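Local coordinates for putative transcriptional regulator TRANSCRIPTION REGULATOR protein (Rhizobium meliloti, PDB 5NLA) that acts as an AraC-like transcriptional activator that binds c-di-GMP by a PilZ-like mechanism to regulate extracellular polysaccharide production, probably through sequence-specific DNA binding, at residues G84-L89 with V103-S108; E58-W63 with V79-G84; H123-L128 with L170-Y175; F151-G156 with A188-L193; Y109-T114 with Y157-R162. All blocks are in the same frame, centred on the assembly; numbering follows the deposited sequence.

Contact 1 of 5, residues G84-L89 with V103-S108; sequences GFPAEL and VTPAHS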
# COMPACT_ATOMS: atom_id res chain seq x y z
N GLY A 84 -18.92 17.93 9.41
CA GLY A 84 -19.05 16.59 8.87
C GLY A 84 -17.85 16.25 8.01
O GLY A 84 -16.97 17.08 7.78
N PHE A 85 -17.81 15.01 7.55
CA PHE A 85 -16.68 14.51 6.80
C PHE A 85 -17.12 13.31 5.94
O PHE A 85 -16.81 12.16 6.27
CB PHE A 85 -15.56 14.14 7.76
CG PHE A 85 -14.24 13.91 7.09
CD1 PHE A 85 -13.38 14.97 6.86
CD2 PHE A 85 -13.85 12.62 6.71
CE1 PHE A 85 -12.16 14.78 6.24
CE2 PHE A 85 -12.61 12.41 6.09
CZ PHE A 85 -11.77 13.49 5.84
N PRO A 86 -17.84 13.58 4.83
CA PRO A 86 -18.41 12.52 4.01
C PRO A 86 -17.35 11.76 3.21
O PRO A 86 -16.75 12.32 2.29
CB PRO A 86 -19.34 13.27 3.07
CG PRO A 86 -18.72 14.61 2.92
CD PRO A 86 -17.96 14.90 4.18
N ALA A 87 -17.13 10.49 3.57
CA ALA A 87 -16.07 9.69 2.98
C ALA A 87 -16.53 8.25 2.73
O ALA A 87 -17.43 7.75 3.40
CB ALA A 87 -14.82 9.72 3.85
N GLU A 88 -15.89 7.61 1.75
CA GLU A 88 -16.23 6.28 1.30
C GLU A 88 -14.97 5.54 0.91
O GLU A 88 -14.12 6.08 0.20
CB GLU A 88 -17.14 6.34 0.08
CG GLU A 88 -18.57 5.90 0.30
CD GLU A 88 -19.26 5.56 -1.00
OE1 GLU A 88 -19.00 6.24 -2.03
OE2 GLU A 88 -20.07 4.60 -1.01
N LEU A 89 -14.85 4.31 1.41
CA LEU A 89 -13.86 3.35 0.96
C LEU A 89 -14.64 2.16 0.46
O LEU A 89 -15.64 1.77 1.06
CB LEU A 89 -12.96 2.91 2.11
CG LEU A 89 -11.57 3.54 2.36
CD1 LEU A 89 -10.53 2.45 2.61
CD2 LEU A 89 -11.10 4.46 1.25
N VAL A 103 -13.31 7.84 -1.81
CA VAL A 103 -13.83 9.20 -1.98
C VAL A 103 -13.73 9.89 -0.64
O VAL A 103 -14.23 9.39 0.36
CB VAL A 103 -15.29 9.20 -2.47
CG1 VAL A 103 -15.80 10.64 -2.60
CG2 VAL A 103 -15.42 8.47 -3.79
N THR A 104 -13.08 11.05 -0.62
CA THR A 104 -12.69 11.66 0.64
C THR A 104 -12.61 13.20 0.54
O THR A 104 -12.27 13.73 -0.51
CB THR A 104 -11.35 11.02 1.09
OG1 THR A 104 -11.16 11.26 2.49
CG2 THR A 104 -10.16 11.55 0.28
N PRO A 105 -12.97 13.92 1.63
CA PRO A 105 -12.78 15.38 1.65
C PRO A 105 -11.32 15.78 1.90
O PRO A 105 -10.48 14.92 2.13
CB PRO A 105 -13.67 15.85 2.82
CG PRO A 105 -14.57 14.70 3.12
CD PRO A 105 -13.79 13.48 2.76
N ALA A 106 -11.02 17.08 1.84
CA ALA A 106 -9.66 17.56 2.06
C ALA A 106 -9.22 17.22 3.46
O ALA A 106 -9.94 17.48 4.41
CB ALA A 106 -9.54 19.06 1.84
N HIS A 107 -8.06 16.58 3.58
CA HIS A 107 -7.47 16.29 4.88
C HIS A 107 -5.96 16.20 4.71
O HIS A 107 -5.44 16.29 3.58
CB HIS A 107 -8.01 14.97 5.45
CG HIS A 107 -7.68 13.79 4.60
ND1 HIS A 107 -8.29 13.54 3.39
CD2 HIS A 107 -6.75 12.82 4.75
CE1 HIS A 107 -7.77 12.46 2.84
NE2 HIS A 107 -6.83 12.00 3.64
N SER A 108 -5.26 16.07 5.82
CA SER A 108 -3.84 15.80 5.80
C SER A 108 -3.59 14.40 6.39
O SER A 108 -4.43 13.84 7.13
CB SER A 108 -3.09 16.89 6.53
OG SER A 108 -3.37 16.83 7.91
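Pro-105 lies over one face of the Phe-85 ring in a CH-pi contact, its CD 3.7 Å from Phe-85 CZ and displaced from the ring centre toward the rim. CG of Phe-85 stands anti to the backbone N (chi1 -167°), which starts the ring toward Pro-105. At the ring edge, Phe-85 CE1 comes within 3.9 Å of Ala-106 O, while CZ meets CB of His-107. Pro-86 adds its own ring to the cluster: its CD is 3.6 Å from Pro-105 CG, and Ala-87 CB also touches the second proline. Behind this first shell, the bend around Pro-105 is held by His-107, whose ND1 donates to Pro-105 O over 2.9 Å in a nearly straight bond lying in the imidazole plane. Glu-88 and Val-103 then fix the register through two reciprocal backbone hydrogen bonds, and the Glu-88 carboxylate is engaged by Arg-52. Farther out, helix 59-67 meets the Phe-85 ring with Phe-60, edge-to-face, and with Trp-63. The arrangement is that of the open end of an antiparallel beta hairpin, strands 88-94 and 97-104, where the chain passes into strand 107-111 of a second sheet, consistent with the cupin-like barrel of AraC relatives.

Contact 2 of 5, residues E58-W63 with V79-G84; sequences EQFRSW and VSEEDG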
# COMPACT_ATOMS: atom_id res chain seq x y z
N GLU A 58 -20.62 12.73 13.55
CA GLU A 58 -19.18 13.01 13.77
C GLU A 58 -18.32 11.94 13.10
O GLU A 58 -17.83 11.00 13.70
CB GLU A 58 -18.86 13.25 15.24
CG GLU A 58 -18.87 14.73 15.62
CD GLU A 58 -20.18 15.47 15.28
OE1 GLU A 58 -20.36 15.88 14.11
OE2 GLU A 58 -21.03 15.68 16.18
N GLN A 59 -18.13 12.20 11.81
CA GLN A 59 -17.76 11.23 10.79
C GLN A 59 -16.24 11.16 10.59
O GLN A 59 -15.70 10.12 10.17
CB GLN A 59 -18.45 11.66 9.48
CG GLN A 59 -19.96 11.82 9.63
CD GLN A 59 -20.67 12.53 8.49
OE1 GLN A 59 -20.08 13.27 7.72
NE2 GLN A 59 -21.96 12.31 8.40
N PHE A 60 -15.57 12.28 10.84
CA PHE A 60 -14.12 12.35 10.73
C PHE A 60 -13.48 11.42 11.72
O PHE A 60 -12.61 10.63 11.36
CB PHE A 60 -13.61 13.76 10.98
CG PHE A 60 -12.13 13.82 11.02
CD1 PHE A 60 -11.40 13.60 9.87
CD2 PHE A 60 -11.46 14.02 12.22
CE1 PHE A 60 -10.02 13.63 9.90
CE2 PHE A 60 -10.08 14.04 12.25
CZ PHE A 60 -9.37 13.85 11.09
N ARG A 61 -13.91 11.52 12.97
CA ARG A 61 -13.43 10.62 14.02
C ARG A 61 -13.56 9.14 13.60
O ARG A 61 -12.61 8.38 13.77
CB ARG A 61 -14.11 10.92 15.37
CG ARG A 61 -13.71 12.27 15.97
CD ARG A 61 -13.91 12.34 17.48
NE ARG A 61 -15.30 12.15 17.88
CZ ARG A 61 -16.22 13.11 18.04
NH1 ARG A 61 -15.95 14.41 17.85
NH2 ARG A 61 -17.46 12.77 18.41
N SER A 62 -14.70 8.75 13.03
CA SER A 62 -14.85 7.38 12.50
C SER A 62 -13.86 7.11 11.37
O SER A 62 -13.12 6.13 11.40
CB SER A 62 -16.27 7.14 11.99
OG SER A 62 -16.32 5.92 11.27
N TRP A 63 -13.85 7.98 10.38
CA TRP A 63 -12.90 7.86 9.29
C TRP A 63 -11.45 7.68 9.75
O TRP A 63 -10.70 6.87 9.19
CB TRP A 63 -13.00 9.09 8.38
CG TRP A 63 -12.04 9.06 7.27
CD1 TRP A 63 -10.87 9.74 7.20
CD2 TRP A 63 -12.14 8.30 6.09
NE1 TRP A 63 -10.24 9.46 6.02
CE2 TRP A 63 -11.00 8.57 5.33
CE3 TRP A 63 -13.10 7.41 5.60
CZ2 TRP A 63 -10.78 7.98 4.10
CZ3 TRP A 63 -12.89 6.83 4.35
CH2 TRP A 63 -11.74 7.12 3.62
N VAL A 79 -11.26 23.95 9.59
CA VAL A 79 -12.44 23.11 9.41
C VAL A 79 -12.83 22.45 10.72
O VAL A 79 -12.04 21.74 11.35
CB VAL A 79 -12.16 22.01 8.37
CG1 VAL A 79 -13.36 21.07 8.20
CG2 VAL A 79 -11.73 22.66 7.05
N SER A 80 -14.07 22.67 11.12
CA SER A 80 -14.62 22.14 12.36
C SER A 80 -15.12 20.72 12.12
O SER A 80 -15.47 20.37 10.99
CB SER A 80 -15.75 23.05 12.83
OG SER A 80 -16.13 22.78 14.17
N GLU A 81 -15.12 19.89 13.16
CA GLU A 81 -15.67 18.52 13.05
C GLU A 81 -17.20 18.53 12.97
O GLU A 81 -17.80 17.55 12.56
CB GLU A 81 -15.23 17.65 14.22
CG GLU A 81 -13.74 17.33 14.23
CD GLU A 81 -13.32 16.35 15.35
OE1 GLU A 81 -14.19 15.66 15.92
OE2 GLU A 81 -12.11 16.27 15.64
N GLU A 82 -17.81 19.63 13.42
CA GLU A 82 -19.25 19.95 13.21
C GLU A 82 -19.67 19.80 11.75
O GLU A 82 -20.67 19.16 11.45
CB GLU A 82 -19.53 21.40 13.65
CG GLU A 82 -21.01 21.74 13.82
CD GLU A 82 -21.42 23.13 13.32
OE1 GLU A 82 -20.55 24.00 13.06
OE2 GLU A 82 -22.64 23.37 13.20
N ASP A 83 -18.88 20.37 10.85
CA ASP A 83 -19.16 20.37 9.41
C ASP A 83 -19.49 18.98 8.84
O ASP A 83 -20.24 18.87 7.89
CB ASP A 83 -17.97 20.98 8.62
CG ASP A 83 -17.67 22.45 8.99
OD1 ASP A 83 -18.60 23.19 9.38
OD2 ASP A 83 -16.49 22.86 8.87
N GLY A 84 -18.92 17.93 9.41
CA GLY A 84 -19.05 16.59 8.87
C GLY A 84 -17.85 16.25 8.01
O GLY A 84 -16.97 17.08 7.78
O HOH W 1 -16.57 15.40 11.50
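Arg-61 and Glu-81 join the first turn of helix 59-67 to the loop that leads toward strand 88-94, a helix-on-loop contact at the periphery of the beta domain. Arg-61 NH1 donates to Glu-81 OE1 over 2.9 Å in a salt bridge that is distinctly bent, 136° at the hydrogen, with the oxygen tilted from the guanidinium plane. Glu-81 spans the gap because its chain is extended beyond CG, and it meets the arginine at about a right angle. Its other oxygen, OE2, lies 4.1 Å from Phe-60 CD2. The Glu-81 carbonyl is served by a water that donates to Glu-81 O at 2.7 Å and accepts weakly from Phe-60 N, linking loop and helix start. Glu-58 OE1 also approaches Glu-81 O, but both are acceptors and no bond forms. The Gln-59 amide is used at both ends: NE2 donates to Pro-56 O, and OE1 accepts from Phe-85 N. That same OE1 rests 3.7 Å from CA of Gly-84, which has a positive phi of 97°.

Contact 3 of 5, residues H123-L128 with L170-Y175; sequences HWNVGL and LLFMPY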
# COMPACT_ATOMS: atom_id res chain seq x y z
N HIS A 123 2.95 -2.82 1.91
CA HIS A 123 2.49 -3.00 0.55
C HIS A 123 3.12 -1.93 -0.34
O HIS A 123 3.55 -0.88 0.15
CB HIS A 123 0.95 -2.89 0.48
CG HIS A 123 0.21 -3.99 1.18
ND1 HIS A 123 0.31 -4.20 2.53
CD2 HIS A 123 -0.66 -4.92 0.71
CE1 HIS A 123 -0.45 -5.23 2.87
NE2 HIS A 123 -1.06 -5.68 1.78
N TRP A 124 3.20 -2.22 -1.63
CA TRP A 124 3.49 -1.20 -2.64
C TRP A 124 2.14 -0.53 -2.94
O TRP A 124 1.17 -1.20 -3.29
CB TRP A 124 4.05 -1.83 -3.90
CG TRP A 124 5.19 -2.76 -3.66
CD1 TRP A 124 5.12 -4.11 -3.60
CD2 TRP A 124 6.56 -2.42 -3.46
NE1 TRP A 124 6.37 -4.63 -3.36
CE2 TRP A 124 7.27 -3.61 -3.27
CE3 TRP A 124 7.26 -1.21 -3.40
CZ2 TRP A 124 8.64 -3.64 -3.04
CZ3 TRP A 124 8.62 -1.23 -3.16
CH2 TRP A 124 9.30 -2.45 -2.99
N ASN A 125 2.08 0.77 -2.75
CA ASN A 125 0.85 1.52 -2.95
C ASN A 125 0.97 2.29 -4.26
O ASN A 125 1.93 3.05 -4.47
CB ASN A 125 0.64 2.48 -1.77
CG ASN A 125 -0.80 2.99 -1.63
OD1 ASN A 125 -1.02 3.96 -0.90
ND2 ASN A 125 -1.76 2.36 -2.28
N VAL A 126 0.03 2.06 -5.15
CA VAL A 126 -0.12 2.87 -6.35
C VAL A 126 -1.52 3.44 -6.34
O VAL A 126 -2.48 2.70 -6.09
CB VAL A 126 0.11 2.04 -7.61
CG1 VAL A 126 -0.44 2.74 -8.84
CG2 VAL A 126 1.60 1.78 -7.75
N GLY A 127 -1.65 4.74 -6.58
CA GLY A 127 -2.94 5.40 -6.47
C GLY A 127 -3.17 6.37 -7.60
O GLY A 127 -2.32 7.22 -7.85
N LEU A 128 -4.31 6.23 -8.28
CA LEU A 128 -4.71 7.11 -9.37
C LEU A 128 -5.79 8.07 -8.91
O LEU A 128 -6.74 7.63 -8.29
CB LEU A 128 -5.31 6.27 -10.49
CG LEU A 128 -5.86 7.01 -11.70
CD1 LEU A 128 -4.75 7.76 -12.42
CD2 LEU A 128 -6.53 5.99 -12.62
N LEU A 170 -7.04 3.02 -5.70
CA LEU A 170 -5.77 2.67 -5.06
C LEU A 170 -5.48 1.16 -5.16
O LEU A 170 -6.34 0.34 -4.83
CB LEU A 170 -5.83 3.03 -3.57
CG LEU A 170 -5.96 4.48 -3.10
CD1 LEU A 170 -6.05 4.48 -1.58
CD2 LEU A 170 -4.80 5.35 -3.57
N LEU A 171 -4.28 0.82 -5.61
CA LEU A 171 -3.77 -0.56 -5.60
C LEU A 171 -2.80 -0.75 -4.43
O LEU A 171 -1.85 0.02 -4.26
CB LEU A 171 -3.00 -0.88 -6.89
CG LEU A 171 -3.67 -0.58 -8.23
CD1 LEU A 171 -2.70 -0.82 -9.38
CD2 LEU A 171 -4.92 -1.42 -8.40
N PHE A 172 -3.05 -1.78 -3.63
CA PHE A 172 -2.12 -2.19 -2.59
C PHE A 172 -1.65 -3.58 -2.97
O PHE A 172 -2.44 -4.51 -3.04
CB PHE A 172 -2.80 -2.22 -1.23
CG PHE A 172 -3.26 -0.87 -0.72
CD1 PHE A 172 -2.38 -0.04 -0.04
CD2 PHE A 172 -4.60 -0.47 -0.86
CE1 PHE A 172 -2.81 1.19 0.46
CE2 PHE A 172 -5.03 0.76 -0.35
CZ PHE A 172 -4.14 1.59 0.30
N MET A 173 -0.35 -3.71 -3.23
CA MET A 173 0.26 -4.95 -3.73
C MET A 173 1.20 -5.48 -2.63
O MET A 173 2.06 -4.72 -2.16
CB MET A 173 1.03 -4.67 -5.03
CG MET A 173 0.15 -4.42 -6.26
SD MET A 173 0.91 -3.54 -7.65
CE MET A 173 1.21 -2.00 -6.82
N PRO A 174 1.05 -6.76 -2.22
CA PRO A 174 1.92 -7.29 -1.16
C PRO A 174 3.38 -7.34 -1.58
O PRO A 174 3.66 -7.60 -2.75
CB PRO A 174 1.39 -8.70 -0.92
CG PRO A 174 0.09 -8.78 -1.62
CD PRO A 174 0.11 -7.78 -2.72
N TYR A 175 4.30 -7.12 -0.63
CA TYR A 175 5.73 -6.96 -0.93
C TYR A 175 6.24 -7.85 -2.05
O TYR A 175 6.94 -7.40 -2.95
CB TYR A 175 6.62 -7.23 0.30
CG TYR A 175 8.06 -6.84 0.04
CD1 TYR A 175 8.42 -5.51 0.00
CD2 TYR A 175 9.04 -7.79 -0.23
CE1 TYR A 175 9.71 -5.11 -0.27
CE2 TYR A 175 10.34 -7.40 -0.50
CZ TYR A 175 10.66 -6.05 -0.53
OH TYR A 175 11.94 -5.60 -0.79
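Strands 124-128 and 170-173 run antiparallel, their axes 168° apart in direction, with Trp-124/Met-173 and Val-126/Leu-171 as hydrogen-bonded pairs inside the seven-stranded sheet of the beta domain. The Trp-124 indole reaches past the paired residues: NE1 donates to Tyr-175 O over 2.9 Å, almost straight at 175°, with the oxygen in the indole plane. The six-membered ring of Trp-124 and the Tyr-175 ring are nearly parallel but slid apart, their centroids separated by 5.2 Å. A leucine in place of Trp-124 would probably leave Tyr-175 O without this donor and the Tyr-175 ring without the indole beside it, freeing the turn after the strand to shift. Asn-125 CG stands anti to the backbone N (chi1 -162°), on the side of Phe-172, and the amide lies almost flat over the phenyl ring. Its ND2 also donates to Leu-171 O over 3.1 Å from above the carbonyl plane, while Val-126 N approaches that oxygen within the plane. On the other face, Met-173 CE sits 3.9 Å from Val-126 CG2.

Contact 4 of 5, residues F151-G156 with A188-L193; sequences FFRSLG and ANNSVL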
# COMPACT_ATOMS: atom_id res chain seq x y z
N PHE A 151 0.32 8.30 -7.96
CA PHE A 151 1.48 8.27 -7.05
C PHE A 151 1.94 6.82 -6.95
O PHE A 151 1.12 5.89 -7.06
CB PHE A 151 1.18 8.87 -5.65
CG PHE A 151 0.26 8.04 -4.78
CD1 PHE A 151 0.74 6.94 -4.06
CD2 PHE A 151 -1.08 8.36 -4.65
CE1 PHE A 151 -0.11 6.18 -3.26
CE2 PHE A 151 -1.94 7.61 -3.84
CZ PHE A 151 -1.45 6.52 -3.15
N PHE A 152 3.24 6.64 -6.75
CA PHE A 152 3.78 5.36 -6.30
C PHE A 152 4.54 5.57 -4.98
O PHE A 152 5.32 6.51 -4.84
CB PHE A 152 4.70 4.74 -7.35
CG PHE A 152 5.60 3.68 -6.80
CD1 PHE A 152 5.11 2.41 -6.51
CD2 PHE A 152 6.94 3.96 -6.54
CE1 PHE A 152 5.95 1.44 -5.98
CE2 PHE A 152 7.77 3.00 -6.01
CZ PHE A 152 7.28 1.74 -5.73
N ARG A 153 4.32 4.65 -4.04
CA ARG A 153 4.89 4.70 -2.69
C ARG A 153 4.92 3.31 -2.05
O ARG A 153 3.93 2.57 -2.14
CB ARG A 153 4.03 5.61 -1.78
CG ARG A 153 4.48 7.05 -1.70
CD ARG A 153 3.90 7.73 -0.47
NE ARG A 153 2.44 7.75 -0.50
CZ ARG A 153 1.68 8.59 -1.22
NH1 ARG A 153 2.19 9.52 -2.04
NH2 ARG A 153 0.35 8.47 -1.13
N SER A 154 6.03 2.97 -1.38
CA SER A 154 6.01 1.87 -0.44
C SER A 154 5.43 2.31 0.90
O SER A 154 5.71 3.42 1.38
CB SER A 154 7.38 1.33 -0.18
OG SER A 154 7.28 0.26 0.74
N LEU A 155 4.65 1.43 1.51
CA LEU A 155 4.11 1.69 2.84
C LEU A 155 5.12 1.39 3.96
O LEU A 155 4.79 1.54 5.14
CB LEU A 155 2.82 0.91 3.05
CG LEU A 155 1.71 1.22 2.04
CD1 LEU A 155 0.49 0.41 2.40
CD2 LEU A 155 1.37 2.70 2.03
N GLY A 156 6.32 0.95 3.60
CA GLY A 156 7.42 0.78 4.53
C GLY A 156 8.27 2.02 4.78
O GLY A 156 9.07 2.02 5.73
N ALA A 188 12.67 4.92 -6.52
CA ALA A 188 11.57 5.71 -7.09
C ALA A 188 10.43 5.96 -6.10
O ALA A 188 9.32 6.22 -6.52
CB ALA A 188 11.04 5.02 -8.34
N ASN A 189 10.68 5.89 -4.80
CA ASN A 189 9.61 6.02 -3.82
C ASN A 189 9.10 7.45 -3.82
O ASN A 189 9.89 8.40 -3.89
CB ASN A 189 10.09 5.67 -2.42
CG ASN A 189 8.95 5.53 -1.44
OD1 ASN A 189 8.05 4.72 -1.66
ND2 ASN A 189 8.95 6.32 -0.38
N ASN A 190 7.77 7.58 -3.73
CA ASN A 190 7.06 8.87 -3.73
C ASN A 190 7.30 9.62 -5.03
O ASN A 190 7.79 10.75 -5.03
CB ASN A 190 7.43 9.72 -2.52
CG ASN A 190 6.38 10.76 -2.19
OD1 ASN A 190 5.19 10.44 -2.02
ND2 ASN A 190 6.81 12.01 -2.08
N SER A 191 6.97 8.97 -6.14
CA SER A 191 7.03 9.62 -7.45
C SER A 191 5.67 9.64 -8.14
O SER A 191 4.72 8.97 -7.72
CB SER A 191 8.09 8.96 -8.33
OG SER A 191 7.94 7.56 -8.31
N VAL A 192 5.60 10.43 -9.20
CA VAL A 192 4.38 10.56 -9.98
C VAL A 192 4.55 9.75 -11.25
O VAL A 192 5.64 9.72 -11.84
CB VAL A 192 4.09 12.03 -10.38
CG1 VAL A 192 2.62 12.19 -10.73
CG2 VAL A 192 4.46 12.97 -9.26
N LEU A 193 3.46 9.12 -11.69
CA LEU A 193 3.42 8.45 -12.98
C LEU A 193 2.47 9.22 -13.87
O LEU A 193 1.27 9.28 -13.60
CB LEU A 193 2.99 6.99 -12.82
CG LEU A 193 3.58 6.25 -11.62
CD1 LEU A 193 2.96 4.87 -11.50
CD2 LEU A 193 5.10 6.18 -11.75
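Phe-152 faces both Asn-190 and Ser-191, a G1 beta bulge where the outermost strand 191-193 joins the antiparallel sheet beside strand 150-154. Phe-152 O accepts from Ser-191 N and, weakly, from Asn-190 N, while Phe-152 N donates to Ser-191 O. The asparagines pack tightly. Asn-189 CG stands anti to the backbone N (chi1 -168°), and its OD1 takes Ser-154 N at 2.7 Å; Asn-190 OD1 takes Arg-153 NH1 at 3.1 Å, nearly straight (161°). Asn-190 ND2 is bonded to Thr-136 O. One face of that guanidinium lies on the Phe-151 ring, NH2 above its centre, and Tyr-159 adds a cation-pi contact. A methionine in place of Arg-153 would probably leave Asn-190 OD1 without this donor, Phe-151 without the flat group over it and Tyr-159 without its cation. The other end is looser: partly exposed Val-192, though paired with Phe-151, brings no side-chain atom against segment 151-156, and Leu-193 CD1 reaches Phe-152 CB at 4.5 Å. Ser-191 OG donates to Ala-188 O, an oxygen 3.3 Å from Phe-152 CD2 at the ring edge.

Contact 5 of 5, residues Y109-T114 with Y157-R162; sequences YERSQT and YPYRGR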
# COMPACT_ATOMS: atom_id res chain seq x y z
N TYR A 109 -2.44 13.83 6.03
CA TYR A 109 -2.11 12.45 6.37
C TYR A 109 -0.63 12.29 6.74
O TYR A 109 0.25 12.96 6.20
CB TYR A 109 -2.49 11.50 5.22
CG TYR A 109 -1.98 11.93 3.85
CD1 TYR A 109 -0.71 11.58 3.41
CD2 TYR A 109 -2.78 12.70 3.00
CE1 TYR A 109 -0.25 11.97 2.17
CE2 TYR A 109 -2.33 13.09 1.74
CZ TYR A 109 -1.06 12.72 1.32
OH TYR A 109 -0.59 13.12 0.08
N GLU A 110 -0.37 11.39 7.68
CA GLU A 110 1.00 11.01 8.03
C GLU A 110 1.08 9.51 8.27
O GLU A 110 0.24 8.94 8.97
CB GLU A 110 1.46 11.75 9.29
CG GLU A 110 2.92 11.51 9.64
CD GLU A 110 3.47 12.48 10.67
OE1 GLU A 110 2.67 13.18 11.34
OE2 GLU A 110 4.71 12.54 10.81
N ARG A 111 2.08 8.88 7.65
CA ARG A 111 2.54 7.55 8.05
C ARG A 111 3.94 7.77 8.58
O ARG A 111 4.83 8.14 7.82
CB ARG A 111 2.55 6.62 6.86
CG ARG A 111 2.92 5.19 7.19
CD ARG A 111 2.55 4.25 6.07
NE ARG A 111 2.93 2.87 6.38
CZ ARG A 111 2.27 2.06 7.20
NH1 ARG A 111 1.20 2.45 7.87
NH2 ARG A 111 2.73 0.83 7.37
N SER A 112 4.11 7.60 9.89
CA SER A 112 5.36 7.99 10.57
C SER A 112 6.32 6.83 10.93
O SER A 112 5.96 5.65 10.88
CB SER A 112 5.01 8.75 11.84
OG SER A 112 4.38 7.89 12.75
N GLN A 113 7.53 7.20 11.34
CA GLN A 113 8.52 6.25 11.85
C GLN A 113 7.95 5.41 12.99
O GLN A 113 8.03 4.19 12.97
CB GLN A 113 9.80 6.97 12.31
CG GLN A 113 10.51 7.79 11.24
CD GLN A 113 11.54 7.02 10.41
OE1 GLN A 113 11.36 5.83 10.09
NE2 GLN A 113 12.63 7.71 10.06
N THR A 114 7.32 6.07 13.96
CA THR A 114 6.71 5.41 15.12
C THR A 114 5.70 4.35 14.71
O THR A 114 5.67 3.25 15.26
CB THR A 114 5.99 6.43 16.04
OG1 THR A 114 6.86 7.52 16.35
CG2 THR A 114 5.55 5.78 17.36
N TYR A 157 8.16 3.03 3.92
CA TYR A 157 8.82 4.32 4.15
C TYR A 157 7.79 5.33 4.64
O TYR A 157 6.66 5.35 4.16
CB TYR A 157 9.46 4.88 2.88
CG TYR A 157 10.79 4.30 2.53
CD1 TYR A 157 11.89 4.46 3.38
CD2 TYR A 157 10.99 3.61 1.32
CE1 TYR A 157 13.13 3.93 3.05
CE2 TYR A 157 12.23 3.08 0.98
CZ TYR A 157 13.30 3.25 1.85
OH TYR A 157 14.54 2.73 1.51
N PRO A 158 8.20 6.20 5.59
CA PRO A 158 7.29 7.22 6.07
C PRO A 158 7.00 8.30 5.03
O PRO A 158 7.79 8.50 4.10
CB PRO A 158 8.01 7.82 7.28
CG PRO A 158 9.45 7.50 7.08
CD PRO A 158 9.53 6.27 6.23
N TYR A 159 5.85 8.94 5.19
CA TYR A 159 5.46 10.09 4.39
C TYR A 159 4.42 10.97 5.10
O TYR A 159 3.62 10.49 5.91
CB TYR A 159 4.94 9.63 3.03
CG TYR A 159 3.71 8.75 3.05
CD1 TYR A 159 2.42 9.29 2.95
CD2 TYR A 159 3.82 7.38 3.12
CE1 TYR A 159 1.28 8.49 2.93
CE2 TYR A 159 2.69 6.57 3.11
CZ TYR A 159 1.43 7.12 3.02
OH TYR A 159 0.34 6.28 3.02
N ARG A 160 4.50 12.26 4.81
CA ARG A 160 3.57 13.31 5.28
C ARG A 160 2.92 13.88 4.02
O ARG A 160 3.58 14.03 2.99
CB ARG A 160 4.33 14.46 5.98
CG ARG A 160 4.63 14.26 7.45
CD ARG A 160 6.00 14.77 7.91
NE ARG A 160 7.13 14.28 7.09
CZ ARG A 160 7.58 13.01 7.01
NH1 ARG A 160 7.03 12.01 7.72
NH2 ARG A 160 8.61 12.74 6.21
N GLY A 161 1.65 14.23 4.10
CA GLY A 161 1.06 15.05 3.05
C GLY A 161 -0.31 15.60 3.31
O GLY A 161 -0.86 15.50 4.40
N ARG A 162 -0.85 16.21 2.26
CA ARG A 162 -2.19 16.77 2.27
C ARG A 162 -2.84 16.42 0.94
O ARG A 162 -2.17 16.39 -0.10
CB ARG A 162 -2.16 18.29 2.39
CG ARG A 162 -1.36 18.85 3.56
CD ARG A 162 -1.45 20.38 3.69
NE ARG A 162 -1.78 21.04 2.43
CZ ARG A 162 -3.03 21.29 1.97
NH1 ARG A 162 -4.13 20.94 2.66
NH2 ARG A 162 -3.18 21.89 0.80
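Tyr-109 covers Gly-161 across the antiparallel strands 107-111 and 159-163 of the five-stranded beta sheet. From CB, which points to the face shared with Arg-111 and Tyr-159, a chi1 of 50° sets CG between the backbone N and the carbonyl carbon, on the side of the partner strand. Tyr-109 CG then lies 3.8 Å from Gly-161 O. Along one flank, Tyr-109 CD1 is 3.7 Å from Tyr-159 CE1, and CE1 of Tyr-109 is 3.5 Å from Gly-161 CA, which lies over the ring face in a CH-pi contact. Along the other, Tyr-109 CD2 is 3.7 Å from Gly-161 O and Tyr-109 CE2 reaches Arg-162 C at 3.5 Å. CZ rests above the Gly-161 backbone, and the hydroxyl at the tip, near the Arg-162 backbone, is hydrogen-bonded to Thr-136 OG1; a CB on residue 161 would collide with this OH. Beneath, Tyr-109 and Gly-161 exchange backbone hydrogen bonds, as do Arg-111 and Tyr-159. The Tyr-159 ring offers its edge to Tyr-109 and one face to Arg-111, whose CB stands 3.8 Å from Tyr-159 CE2. Beyond it the extended arginine chain carries its guanidinium to several oxygens, among them Leu-155 O and Ser-119 OG. On the opposite face Glu-110 and Arg-160 form only a long salt bridge, Arg-160 being paired chiefly with Glu-137. At the strand end, Gln-113 OE1 approaches Pro-158 CG to 3.9 Å.

From the N terminus, contact 2 comes first, closing the loop that runs from helix 59-67 through strand 72-74; Gly-84 is common to it and contact 1, which then closes the hairpin 88-94/97-104 in series. Strand 107-111 carries the chain from contact 1 directly into contact 5. Contacts 5, 3 and 4 open in that order and close in the same order, so each crosses the other two and none nests. Contacts 3 and 4 sit side by side in the seven-stranded sheet, where strands 124-129 and 150-154 are neighbours, while contact 5 belongs to the five-stranded sheet. The interleaving ties the two sheets together, and contacts 1 and 2 add the N-terminal helix at one end.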